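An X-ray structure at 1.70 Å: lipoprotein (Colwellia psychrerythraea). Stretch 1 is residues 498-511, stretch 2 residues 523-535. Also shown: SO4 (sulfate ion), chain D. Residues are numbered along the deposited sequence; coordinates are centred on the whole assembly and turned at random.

Stretch 1, residues 498-511: LQAELFRAVRLVVD
Stretch 2 523-535: QAISYMSEQTGTA

Antiparallel helix pairs pack by interlocking side chains, and a polar contact may close one end; this lipoprotein offers a compact example. Stretch 1 is helical throughout, within a helix that begins earlier and continues beyond Asp511; stretch 2 is helical from Gln523, in a helix already under way, to Thr532, then leaves the helix at Gly533. The axes approach to 10.1 Å with N-to-C directions 156° apart, and the register pairs Val510 with Ala524 (CA to CA 5.7 Å), Val506 with Met528 (CA to CA 6.5 Å) and Phe503 with Thr532 (CA to CA 6.2 Å).

Along stretch 2, the first residue to touch stretch 1 is Ala524; its CA pairing with Val510 is the closest of the three, and Ala524 CB lies 4.4 Å from Val510 CB. One turn later Tyr527 (chi1 t, chi2 74°) lays its ring obliquely against three valines: Tyr527 CE2 is 3.7 Å from Val509 CG1 and 4.0 Å from Val506 CG1, while Tyr527 CD2 is 3.7 Å from Val510 CG1. Met528, extended through chi1 and chi2 (both t) with chi3 at -100°, is a knob among Phe503, Val506, Arg507 and Val510. Met528 CE sits over one face of the Phe503 ring (chi1 t, chi2 87°), 4.0 Å from its centroid, a CH-pi contact in which a polarised methyl meets the pi cloud. Val506 (t) reciprocates, nesting among Tyr527, Met528, Gln531 and Thr532.

Gln531 O meets Leu502 CD2 at 3.5 Å, a contact without hydrogen bonding. Thr532 (p) donates from OG1 to Met528 O at 2.7 Å, and Thr532 CG2 lies 3.8 Å from Val506 CG2. At the helix end, Thr532 O accepts a nearly linear hydrogen bond from Gln499 NE2 (3.0 Å, 169°), reached by an extended t,t side chain. Gly533 adopts phi/psi 70/20, where a CB would jam against the preceding carbonyl; a water links Gly533 O to Gln499 NE2, 3.2 Å from each. Finally Thr534 (m) places OG1 at the Phe503 ring edge, 3.7 Å from Phe503 CE1.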

# COMPACT_ATOMS: atom_id res chain seq x y z
N LEU A 498 6.36 20.19 -2.53
CA LEU A 498 7.36 19.95 -3.58
C LEU A 498 8.43 18.97 -3.07
O LEU A 498 8.88 18.13 -3.85
CB LEU A 498 7.98 21.27 -4.04
CG LEU A 498 6.99 22.16 -4.82
CD1 LEU A 498 7.57 23.60 -4.86
CD2 LEU A 498 6.82 21.58 -6.20
N GLN A 499 8.80 19.01 -1.77
CA GLN A 499 9.70 18.05 -1.20
C GLN A 499 9.17 16.62 -1.31
O GLN A 499 9.94 15.71 -1.63
CB GLN A 499 9.96 18.32 0.25
CG GLN A 499 10.98 17.43 0.88
CD GLN A 499 11.18 17.78 2.36
OE1 GLN A 499 10.20 18.11 3.07
NE2 GLN A 499 12.43 17.63 2.85
N ALA A 500 7.90 16.46 -1.08
CA ALA A 500 7.22 15.13 -1.18
C ALA A 500 7.22 14.67 -2.66
O ALA A 500 7.40 13.51 -2.95
CB ALA A 500 5.82 15.21 -0.60
N GLU A 501 7.06 15.61 -3.60
CA GLU A 501 7.09 15.27 -5.05
C GLU A 501 8.50 14.83 -5.46
O GLU A 501 8.70 13.82 -6.16
CB GLU A 501 6.59 16.43 -5.86
CG GLU A 501 6.37 16.00 -7.33
CD GLU A 501 6.11 17.15 -8.27
OE1 GLU A 501 5.78 18.28 -7.82
OE2 GLU A 501 6.11 16.88 -9.51
N LEU A 502 9.46 15.63 -4.98
CA LEU A 502 10.89 15.37 -5.15
C LEU A 502 11.23 14.00 -4.61
O LEU A 502 11.93 13.23 -5.28
CB LEU A 502 11.71 16.44 -4.44
CG LEU A 502 13.23 16.21 -4.55
CD1 LEU A 502 13.78 16.15 -5.99
CD2 LEU A 502 13.92 17.36 -3.76
N PHE A 503 10.66 13.64 -3.46
CA PHE A 503 10.95 12.35 -2.85
C PHE A 503 10.53 11.23 -3.79
O PHE A 503 11.22 10.22 -3.93
CB PHE A 503 10.23 12.28 -1.49
CG PHE A 503 10.69 11.18 -0.62
CD1 PHE A 503 11.76 11.38 0.21
CD2 PHE A 503 10.10 9.95 -0.67
CE1 PHE A 503 12.25 10.32 1.06
CE2 PHE A 503 10.56 8.89 0.16
CZ PHE A 503 11.62 9.10 1.03
N ARG A 504 9.38 11.39 -4.43
CA ARG A 504 8.87 10.39 -5.31
C ARG A 504 9.62 10.34 -6.66
O ARG A 504 9.70 9.28 -7.28
CB ARG A 504 7.37 10.50 -5.48
CG ARG A 504 6.62 9.81 -4.39
CD ARG A 504 5.96 10.71 -3.52
NE ARG A 504 5.45 10.09 -2.28
CZ ARG A 504 5.77 10.49 -1.09
NH1 ARG A 504 6.71 11.45 -0.93
NH2 ARG A 504 5.22 9.88 -0.04
N ALA A 505 10.21 11.44 -7.10
CA ALA A 505 11.11 11.43 -8.24
C ALA A 505 12.39 10.68 -7.88
O ALA A 505 12.89 9.84 -8.66
CB ALA A 505 11.35 12.88 -8.67
N VAL A 506 12.93 10.97 -6.70
CA VAL A 506 14.09 10.21 -6.21
C VAL A 506 13.83 8.71 -6.22
O VAL A 506 14.75 7.92 -6.53
CB VAL A 506 14.58 10.72 -4.83
CG1 VAL A 506 15.63 9.81 -4.19
CG2 VAL A 506 15.16 12.16 -5.00
N ARG A 507 12.61 8.29 -5.85
CA ARG A 507 12.23 6.90 -5.89
C ARG A 507 12.45 6.26 -7.25
O ARG A 507 12.94 5.14 -7.32
CB ARG A 507 10.78 6.70 -5.46
CG ARG A 507 10.59 6.77 -4.00
CD ARG A 507 9.14 6.49 -3.57
NE ARG A 507 9.03 6.29 -2.14
CZ ARG A 507 7.89 6.41 -1.45
NH1 ARG A 507 6.73 6.65 -2.06
NH2 ARG A 507 7.90 6.26 -0.12
N LEU A 508 12.18 6.96 -8.33
CA LEU A 508 12.45 6.41 -9.69
C LEU A 508 13.94 6.13 -9.87
O LEU A 508 14.39 5.09 -10.45
CB LEU A 508 12.01 7.41 -10.77
CG LEU A 508 10.50 7.68 -10.85
CD1 LEU A 508 10.35 8.54 -12.13
CD2 LEU A 508 9.66 6.37 -10.95
N VAL A 509 14.76 7.05 -9.35
CA VAL A 509 16.19 6.94 -9.50
C VAL A 509 16.77 5.79 -8.66
O VAL A 509 17.60 4.94 -9.13
CB VAL A 509 16.89 8.24 -9.13
CG1 VAL A 509 18.41 8.06 -9.29
CG2 VAL A 509 16.45 9.42 -10.00
N VAL A 510 16.37 5.74 -7.39
CA VAL A 510 16.96 4.76 -6.46
C VAL A 510 16.40 3.32 -6.67
O VAL A 510 17.14 2.33 -6.44
CB VAL A 510 16.87 5.18 -4.94
CG1 VAL A 510 17.71 6.49 -4.68
CG2 VAL A 510 15.45 5.29 -4.46
N ASP A 511 15.14 3.16 -7.06
CA ASP A 511 14.62 1.79 -7.23
C ASP A 511 15.26 1.18 -8.46
O ASP A 511 15.76 0.05 -8.41
CB ASP A 511 13.09 1.81 -7.33
CG ASP A 511 12.47 0.43 -7.33
OD1 ASP A 511 12.31 -0.14 -6.24
OD2 ASP A 511 12.22 -0.09 -8.43
N GLN A 523 24.92 3.48 -1.29
CA GLN A 523 24.91 4.51 -2.35
C GLN A 523 23.51 5.08 -2.49
O GLN A 523 23.34 6.32 -2.68
CB GLN A 523 25.41 3.94 -3.70
CG GLN A 523 26.88 3.61 -3.71
CD GLN A 523 27.28 2.58 -4.78
OE1 GLN A 523 26.47 2.12 -5.57
NE2 GLN A 523 28.56 2.28 -4.84
N ALA A 524 22.50 4.19 -2.41
CA ALA A 524 21.11 4.63 -2.53
C ALA A 524 20.74 5.53 -1.33
O ALA A 524 20.11 6.59 -1.49
CB ALA A 524 20.16 3.39 -2.64
N ILE A 525 21.15 5.13 -0.13
CA ILE A 525 20.89 5.96 1.07
C ILE A 525 21.52 7.37 0.92
O ILE A 525 20.86 8.39 1.13
CB ILE A 525 21.46 5.28 2.36
CG1 ILE A 525 20.67 4.02 2.70
CG2 ILE A 525 21.42 6.27 3.58
CD1 ILE A 525 21.29 3.11 3.66
N SER A 526 22.79 7.39 0.53
CA SER A 526 23.53 8.65 0.39
C SER A 526 22.84 9.54 -0.62
O SER A 526 22.57 10.71 -0.34
CB SER A 526 24.96 8.40 -0.11
OG SER A 526 25.69 7.71 0.89
N TYR A 527 22.45 8.98 -1.77
CA TYR A 527 21.81 9.79 -2.84
C TYR A 527 20.51 10.38 -2.30
O TYR A 527 20.22 11.58 -2.48
CB TYR A 527 21.56 8.91 -4.10
CG TYR A 527 20.91 9.64 -5.25
CD1 TYR A 527 21.61 10.56 -6.04
CD2 TYR A 527 19.53 9.59 -5.43
CE1 TYR A 527 20.98 11.23 -7.11
CE2 TYR A 527 18.91 10.35 -6.37
CZ TYR A 527 19.60 11.14 -7.22
OH TYR A 527 18.91 11.81 -8.18
N MET A 528 19.66 9.51 -1.75
CA MET A 528 18.34 9.97 -1.33
C MET A 528 18.44 11.04 -0.21
O MET A 528 17.68 12.04 -0.19
CB MET A 528 17.43 8.79 -0.89
CG MET A 528 16.08 9.19 -0.31
SD MET A 528 14.89 7.68 -0.16
CE MET A 528 13.93 7.85 -1.48
N SER A 529 19.33 10.81 0.74
CA SER A 529 19.56 11.79 1.79
C SER A 529 19.96 13.16 1.22
O SER A 529 19.29 14.19 1.54
CB SER A 529 20.70 11.32 2.70
OG SER A 529 20.19 10.33 3.47
N GLU A 530 20.97 13.14 0.37
CA GLU A 530 21.53 14.36 -0.22
C GLU A 530 20.51 15.11 -1.08
O GLU A 530 20.48 16.33 -1.02
CB GLU A 530 22.73 14.11 -1.09
CG GLU A 530 23.96 13.69 -0.32
CD GLU A 530 25.06 13.13 -1.21
OE1 GLU A 530 24.99 13.36 -2.45
OE2 GLU A 530 26.00 12.48 -0.67
N GLN A 531 19.65 14.38 -1.80
CA GLN A 531 18.78 15.04 -2.73
C GLN A 531 17.55 15.60 -2.00
O GLN A 531 17.03 16.65 -2.39
CB GLN A 531 18.35 14.06 -3.86
CG GLN A 531 19.41 13.71 -4.84
CD GLN A 531 20.08 14.89 -5.52
OE1 GLN A 531 19.42 15.84 -5.95
NE2 GLN A 531 21.40 14.84 -5.57
N THR A 532 17.09 14.92 -0.94
CA THR A 532 15.80 15.27 -0.36
C THR A 532 15.81 16.02 0.97
O THR A 532 14.77 16.62 1.35
CB THR A 532 14.93 14.05 -0.10
OG1 THR A 532 15.52 13.27 0.93
CG2 THR A 532 14.76 13.22 -1.36
N GLY A 533 16.92 16.05 1.67
CA GLY A 533 16.86 16.66 3.00
C GLY A 533 16.06 15.81 4.00
O GLY A 533 15.59 16.30 5.06
N THR A 534 15.89 14.53 3.69
CA THR A 534 15.23 13.64 4.64
C THR A 534 16.24 13.06 5.62
O THR A 534 17.36 12.74 5.24
CB THR A 534 14.48 12.53 3.89
OG1 THR A 534 13.57 13.17 3.01
CG2 THR A 534 13.67 11.62 4.86
N ALA A 535 15.79 12.86 6.85
CA ALA A 535 16.67 12.30 7.90
C ALA A 535 17.14 10.88 7.57
O ALA A 535 16.38 10.03 7.04
CB ALA A 535 15.95 12.33 9.29
S SO4 D . 4.10 6.26 0.66
O1 SO4 D . 4.40 7.35 -0.31
O2 SO4 D . 3.47 6.83 1.80
O3 SO4 D . 3.13 5.28 0.12
O4 SO4 D . 5.28 5.47 0.90
O HOH W 1 13.17 18.30 5.85